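Local coordinates for TT1561 protein (Thermus thermophilus, PDB 1UF3) that binds calcium ions and is probably a metal-dependent phosphoesterase of the calcineurin superfamily, its physiological substrate being unknown, at residues W200-Y212 with L215-R228. Sequence-based numbering, arbitrary orientation.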
loop_
_atom_site.group_PDB
_atom_site.type_symbol
_atom_site.label_atom_id
_atom_site.label_comp_id
_atom_site.label_asym_id
_atom_site.label_seq_id
_atom_site.Cartn_x
_atom_site.Cartn_y
_atom_site.Cartn_z
ATOM N N TRP A 200 -14.324 -12.302 25.971
ATOM C CA TRP A 200 -12.919 -12.666 26.080
ATOM C C TRP A 200 -12.256 -11.636 27.013
ATOM O O TRP A 200 -12.173 -10.448 26.690
ATOM C CB TRP A 200 -12.262 -12.628 24.701
ATOM C CG TRP A 200 -10.806 -13.053 24.651
ATOM C CD1 TRP A 200 -10.210 -14.037 25.395
ATOM C CD2 TRP A 200 -9.799 -12.586 23.735
ATOM N NE1 TRP A 200 -8.915 -14.216 24.997
ATOM C CE2 TRP A 200 -8.631 -13.341 23.979
ATOM C CE3 TRP A 200 -9.776 -11.611 22.727
ATOM C CZ2 TRP A 200 -7.457 -13.158 23.258
ATOM C CZ3 TRP A 200 -8.588 -11.427 21.991
ATOM C CH2 TRP A 200 -7.452 -12.195 22.263
ATOM N N VAL A 201 -11.818 -12.081 28.185
ATOM C CA VAL A 201 -11.172 -11.182 29.141
ATOM C C VAL A 201 -9.678 -11.415 29.109
ATOM O O VAL A 201 -9.189 -12.532 29.347
ATOM C CB VAL A 201 -11.688 -11.398 30.560
ATOM C CG1 VAL A 201 -10.990 -10.427 31.522
ATOM C CG2 VAL A 201 -13.176 -11.205 30.593
ATOM N N VAL A 202 -8.956 -10.344 28.812
ATOM C CA VAL A 202 -7.515 -10.384 28.683
ATOM C C VAL A 202 -6.765 -9.490 29.666
ATOM O O VAL A 202 -7.134 -8.332 29.894
ATOM C CB VAL A 202 -7.076 -9.956 27.245
ATOM C CG1 VAL A 202 -5.538 -9.905 27.153
ATOM C CG2 VAL A 202 -7.673 -10.930 26.187
ATOM N N VAL A 203 -5.721 -10.066 30.254
ATOM C CA VAL A 203 -4.819 -9.363 31.158
ATOM C C VAL A 203 -3.632 -9.307 30.214
ATOM O O VAL A 203 -2.934 -10.300 30.002
ATOM C CB VAL A 203 -4.521 -10.218 32.428
ATOM C CG1 VAL A 203 -3.384 -9.618 33.210
ATOM C CG2 VAL A 203 -5.772 -10.289 33.300
ATOM N N PRO A 204 -3.416 -8.150 29.582
ATOM C CA PRO A 204 -2.314 -8.008 28.637
ATOM C C PRO A 204 -0.915 -8.001 29.206
ATOM O O PRO A 204 0.046 -8.208 28.478
ATOM C CB PRO A 204 -2.661 -6.711 27.916
ATOM C CG PRO A 204 -3.281 -5.903 28.995
ATOM C CD PRO A 204 -4.211 -6.911 29.653
ATOM N N GLY A 205 -0.798 -7.767 30.506
ATOM C CA GLY A 205 0.523 -7.721 31.105
ATOM C C GLY A 205 0.782 -6.384 31.781
ATOM O O GLY A 205 0.011 -5.423 31.627
ATOM N N ASP A 206 1.881 -6.320 32.528
ATOM C CA ASP A 206 2.253 -5.114 33.249
ATOM C C ASP A 206 3.533 -4.560 32.601
ATOM O O ASP A 206 4.595 -5.203 32.673
ATOM C CB ASP A 206 2.494 -5.480 34.725
ATOM C CG ASP A 206 2.676 -4.275 35.593
ATOM O OD1 ASP A 206 3.447 -3.401 35.184
ATOM O OD2 ASP A 206 2.050 -4.201 36.667
ATOM N N LEU A 207 3.443 -3.388 31.958
ATOM C CA LEU A 207 4.609 -2.806 31.280
ATOM C C LEU A 207 5.720 -2.411 32.264
ATOM O O LEU A 207 6.895 -2.343 31.890
ATOM C CB LEU A 207 4.216 -1.571 30.448
ATOM C CG LEU A 207 4.714 -1.452 28.997
ATOM C CD1 LEU A 207 5.021 -0.006 28.680
ATOM C CD2 LEU A 207 5.919 -2.286 28.753
ATOM N N SER A 208 5.344 -2.125 33.504
ATOM C CA SER A 208 6.336 -1.784 34.526
ATOM C C SER A 208 7.214 -3.019 34.740
ATOM O O SER A 208 8.339 -2.913 35.214
ATOM C CB SER A 208 5.662 -1.397 35.851
ATOM O OG SER A 208 5.195 -2.542 36.545
ATOM N N GLU A 209 6.687 -4.189 34.380
ATOM C CA GLU A 209 7.431 -5.437 34.509
ATOM C C GLU A 209 7.908 -5.822 33.121
ATOM O O GLU A 209 8.423 -6.927 32.916
ATOM C CB GLU A 209 6.540 -6.549 35.065
ATOM C CG GLU A 209 5.823 -6.215 36.369
ATOM C CD GLU A 209 6.771 -6.032 37.555
ATOM O OE1 GLU A 209 6.277 -5.732 38.661
ATOM O OE2 GLU A 209 7.998 -6.182 37.385
ATOM N N GLY A 210 7.721 -4.895 32.175
ATOM C CA GLY A 210 8.123 -5.100 30.796
ATOM C C GLY A 210 7.182 -5.935 29.931
ATOM O O GLY A 210 7.450 -6.137 28.751
ATOM N N GLU A 211 6.078 -6.407 30.494
ATOM C CA GLU A 211 5.162 -7.276 29.744
ATOM C C GLU A 211 4.113 -6.620 28.832
ATOM O O GLU A 211 3.592 -5.538 29.119
ATOM C CB GLU A 211 4.398 -8.190 30.703
ATOM C CG GLU A 211 5.198 -8.720 31.880
ATOM C CD GLU A 211 4.309 -9.414 32.894
ATOM O OE1 GLU A 211 3.224 -8.871 33.205
ATOM O OE2 GLU A 211 4.695 -10.502 33.384
ATOM N N TYR A 212 3.794 -7.324 27.749
ATOM C CA TYR A 212 2.760 -6.890 26.819
ATOM C C TYR A 212 2.277 -8.101 26.027
ATOM O O TYR A 212 2.911 -9.169 26.034
ATOM C CB TYR A 212 3.292 -5.809 25.861
ATOM C CG TYR A 212 4.276 -6.335 24.857
ATOM C CD1 TYR A 212 3.854 -6.829 23.626
ATOM C CD2 TYR A 212 5.629 -6.392 25.163
ATOM C CE1 TYR A 212 4.763 -7.378 22.728
ATOM C CE2 TYR A 212 6.547 -6.929 24.279
ATOM C CZ TYR A 212 6.116 -7.425 23.064
ATOM O OH TYR A 212 7.056 -7.968 22.214
ATOM N N LEU A 215 -2.927 -9.158 20.858
ATOM C CA LEU A 215 -4.139 -9.949 20.759
ATOM C C LEU A 215 -4.609 -10.126 19.320
ATOM O O LEU A 215 -4.579 -9.179 18.518
ATOM C CB LEU A 215 -5.294 -9.321 21.533
ATOM C CG LEU A 215 -5.202 -8.349 22.704
ATOM C CD1 LEU A 215 -6.455 -8.537 23.512
ATOM C CD2 LEU A 215 -3.955 -8.533 23.545
ATOM N N ASP A 216 -5.045 -11.340 19.003
ATOM C CA ASP A 216 -5.595 -11.654 17.692
ATOM C C ASP A 216 -7.098 -11.728 17.952
ATOM O O ASP A 216 -7.612 -12.756 18.430
ATOM C CB ASP A 216 -5.076 -13.013 17.184
ATOM C CG ASP A 216 -5.711 -13.418 15.855
ATOM O OD1 ASP A 216 -6.819 -12.948 15.578
ATOM O OD2 ASP A 216 -5.110 -14.191 15.094
ATOM N N LEU A 217 -7.802 -10.637 17.666
ATOM C CA LEU A 217 -9.239 -10.558 17.899
ATOM C C LEU A 217 -10.085 -11.660 17.313
ATOM O O LEU A 217 -10.978 -12.171 17.978
ATOM C CB LEU A 217 -9.799 -9.231 17.387
ATOM C CG LEU A 217 -9.797 -8.039 18.327
ATOM C CD1 LEU A 217 -10.169 -6.791 17.542
ATOM C CD2 LEU A 217 -10.787 -8.280 19.466
ATOM N N ARG A 218 -9.826 -12.011 16.063
ATOM C CA ARG A 218 -10.616 -13.040 15.413
ATOM C C ARG A 218 -10.416 -14.409 16.044
ATOM O O ARG A 218 -11.357 -15.183 16.137
ATOM C CB ARG A 218 -10.284 -13.093 13.920
ATOM C CG ARG A 218 -10.573 -11.781 13.202
ATOM C CD ARG A 218 -10.353 -11.912 11.694
ATOM N NE ARG A 218 -11.495 -12.540 11.056
ATOM C CZ ARG A 218 -11.476 -13.093 9.850
ATOM N NH1 ARG A 218 -10.364 -13.104 9.136
ATOM N NH2 ARG A 218 -12.585 -13.637 9.362
ATOM N N ALA A 219 -9.204 -14.693 16.500
ATOM C CA ALA A 219 -8.912 -15.993 17.115
ATOM C C ALA A 219 -9.017 -16.030 18.640
ATOM O O ALA A 219 -8.964 -17.112 19.233
ATOM C CB ALA A 219 -7.516 -16.459 16.705
ATOM N N ARG A 220 -9.180 -14.864 19.266
ATOM C CA ARG A 220 -9.224 -14.773 20.717
ATOM C C ARG A 220 -7.991 -15.483 21.257
ATOM O O ARG A 220 -8.057 -16.269 22.214
ATOM C CB ARG A 220 -10.496 -15.405 21.277
ATOM C CG ARG A 220 -11.730 -14.671 20.840
ATOM C CD ARG A 220 -12.943 -15.171 21.545
ATOM N NE ARG A 220 -14.100 -14.381 21.152
ATOM C CZ ARG A 220 -14.556 -14.320 19.905
ATOM N NH1 ARG A 220 -13.948 -15.007 18.944
ATOM N NH2 ARG A 220 -15.610 -13.570 19.619
ATOM N N LYS A 221 -6.865 -15.211 20.606
ATOM C CA LYS A 221 -5.576 -15.767 20.977
ATOM C C LYS A 221 -4.637 -14.586 21.247
ATOM O O LYS A 221 -4.809 -13.518 20.663
ATOM C CB LYS A 221 -4.994 -16.602 19.838
ATOM C CG LYS A 221 -5.602 -17.969 19.640
ATOM C CD LYS A 221 -4.834 -18.719 18.550
ATOM C CE LYS A 221 -5.398 -20.115 18.305
ATOM N NZ LYS A 221 -4.545 -20.898 17.361
ATOM N N LEU A 222 -3.655 -14.789 22.123
ATOM C CA LEU A 222 -2.684 -13.751 22.463
ATOM C C LEU A 222 -1.277 -14.243 22.187
ATOM O O LEU A 222 -0.989 -15.438 22.338
ATOM C CB LEU A 222 -2.728 -13.406 23.952
ATOM C CG LEU A 222 -3.968 -12.840 24.628
ATOM C CD1 LEU A 222 -3.671 -12.618 26.106
ATOM C CD2 LEU A 222 -4.355 -11.540 23.967
ATOM N N GLU A 223 -0.404 -13.319 21.789
ATOM C CA GLU A 223 1.002 -13.628 21.582
ATOM C C GLU A 223 1.673 -12.817 22.669
ATOM O O GLU A 223 1.292 -11.675 22.913
ATOM C CB GLU A 223 1.478 -13.193 20.206
ATOM C CG GLU A 223 1.171 -14.239 19.152
ATOM C CD GLU A 223 1.448 -13.763 17.750
ATOM O OE1 GLU A 223 0.687 -12.905 17.251
ATOM O OE2 GLU A 223 2.430 -14.248 17.153
ATOM N N THR A 224 2.659 -13.415 23.326
ATOM C CA THR A 224 3.344 -12.785 24.446
ATOM C C THR A 224 4.714 -12.182 24.171
ATOM O O THR A 224 5.455 -12.643 23.306
ATOM C CB THR A 224 3.446 -13.810 25.611
ATOM O OG1 THR A 224 2.371 -13.575 26.529
ATOM C CG2 THR A 224 4.791 -13.730 26.316
ATOM N N GLY A 225 5.047 -11.140 24.921
ATOM C CA GLY A 225 6.338 -10.507 24.745
ATOM C C GLY A 225 6.731 -9.671 25.947
ATOM O O GLY A 225 5.927 -9.456 26.855
ATOM N N ASN A 226 7.982 -9.221 25.955
ATOM C CA ASN A 226 8.512 -8.369 27.020
ATOM C C ASN A 226 9.560 -7.487 26.349
ATOM O O ASN A 226 10.325 -7.958 25.518
ATOM C CB ASN A 226 9.162 -9.203 28.136
ATOM C CG ASN A 226 9.495 -8.368 29.374
ATOM O OD1 ASN A 226 10.391 -7.525 29.344
ATOM N ND2 ASN A 226 8.761 -8.596 30.462
ATOM N N VAL A 227 9.597 -6.212 26.714
ATOM C CA VAL A 227 10.537 -5.281 26.099
ATOM C C VAL A 227 11.951 -5.226 26.687
ATOM O O VAL A 227 12.727 -4.339 26.329
ATOM C CB VAL A 227 9.965 -3.864 26.124
ATOM C CG1 VAL A 227 8.649 -3.822 25.375
ATOM C CG2 VAL A 227 9.765 -3.424 27.560
ATOM N N ARG A 228 12.299 -6.160 27.565
ATOM C CA ARG A 228 13.635 -6.148 28.175
ATOM C C ARG A 228 14.835 -6.152 27.219
ATOM O O ARG A 228 15.529 -7.192 27.142
ATOM C CB ARG A 228 13.773 -7.305 29.162
ATOM C CG ARG A 228 12.903 -7.134 30.391
ATOM C CD ARG A 228 12.811 -5.666 30.771
ATOM N NE ARG A 228 12.243 -5.458 32.098
ATOM C CZ ARG A 228 11.994 -4.257 32.609
ATOM N NH1 ARG A 228 12.264 -3.170 31.891
ATOM N NH2 ARG A 228 11.498 -4.139 33.837
ATOM O OXT ARG A 228 15.078 -5.107 26.564
#
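A chi1 of -177° swings the Trp200 indole away from its own backbone N, out of strand 199-203 and under the turn of the C-terminal beta hairpin, where Arg220 CA sits 3.4 Å from the centroid of the six-membered ring, a CH-pi contact almost on the ring normal. In this calcineurin-superfamily fold strands 199-203 and 221-226 belong to different sheets; the axes of the 200-203 and 221-226 segments run nearly parallel, 10° apart and 9.6 Å at closest approach, so the contact packs sheet on sheet. Val202 CG2, from the indole's own strand, covers the opposite ring face. Lys221 O approaches CH2 at the ring edge, 3.4 Å away, Leu215 CB lies 3.7 Å from the same Trp200 CH2, and Leu222 CD2 comes in obliquely on CZ2. His193 meets the indole with its ring nearly perpendicular. Cutting the indole back to an alanine is likely to open a gap between the sheets, leaving Arg220 CA, Leu215 CB and Leu222 CD2 without their aromatic partner. Next to the indole, the Val202 and Leu222 methyls meet tip to tip, CG1 to CD1 at a tight 3.5 Å.

At the other end the segments join as antiparallel strands. Tyr212 and Gly225 form a hydrogen-bonded pair, each backbone N donating to the other's O; Tyr212 O also accepts from Gln191 NE2. The Tyr212 ring, at chi1 70°, lies over the glycine, whose CA is 3.9 Å from its centroid; a side chain there would strike the phenol OH. Glu211 and Asn226 follow as a non-hydrogen-bonded pair, then Val227 N donates to Gly210 O within the carbonyl plane. Glu211 OE1 turns back to take Asp206 N and Gly190 N, tying the start of the 206-211 loop to its end. Asn226 ND2 donates to Glu209 O at 3.0 Å, with that oxygen near the plane of the amide.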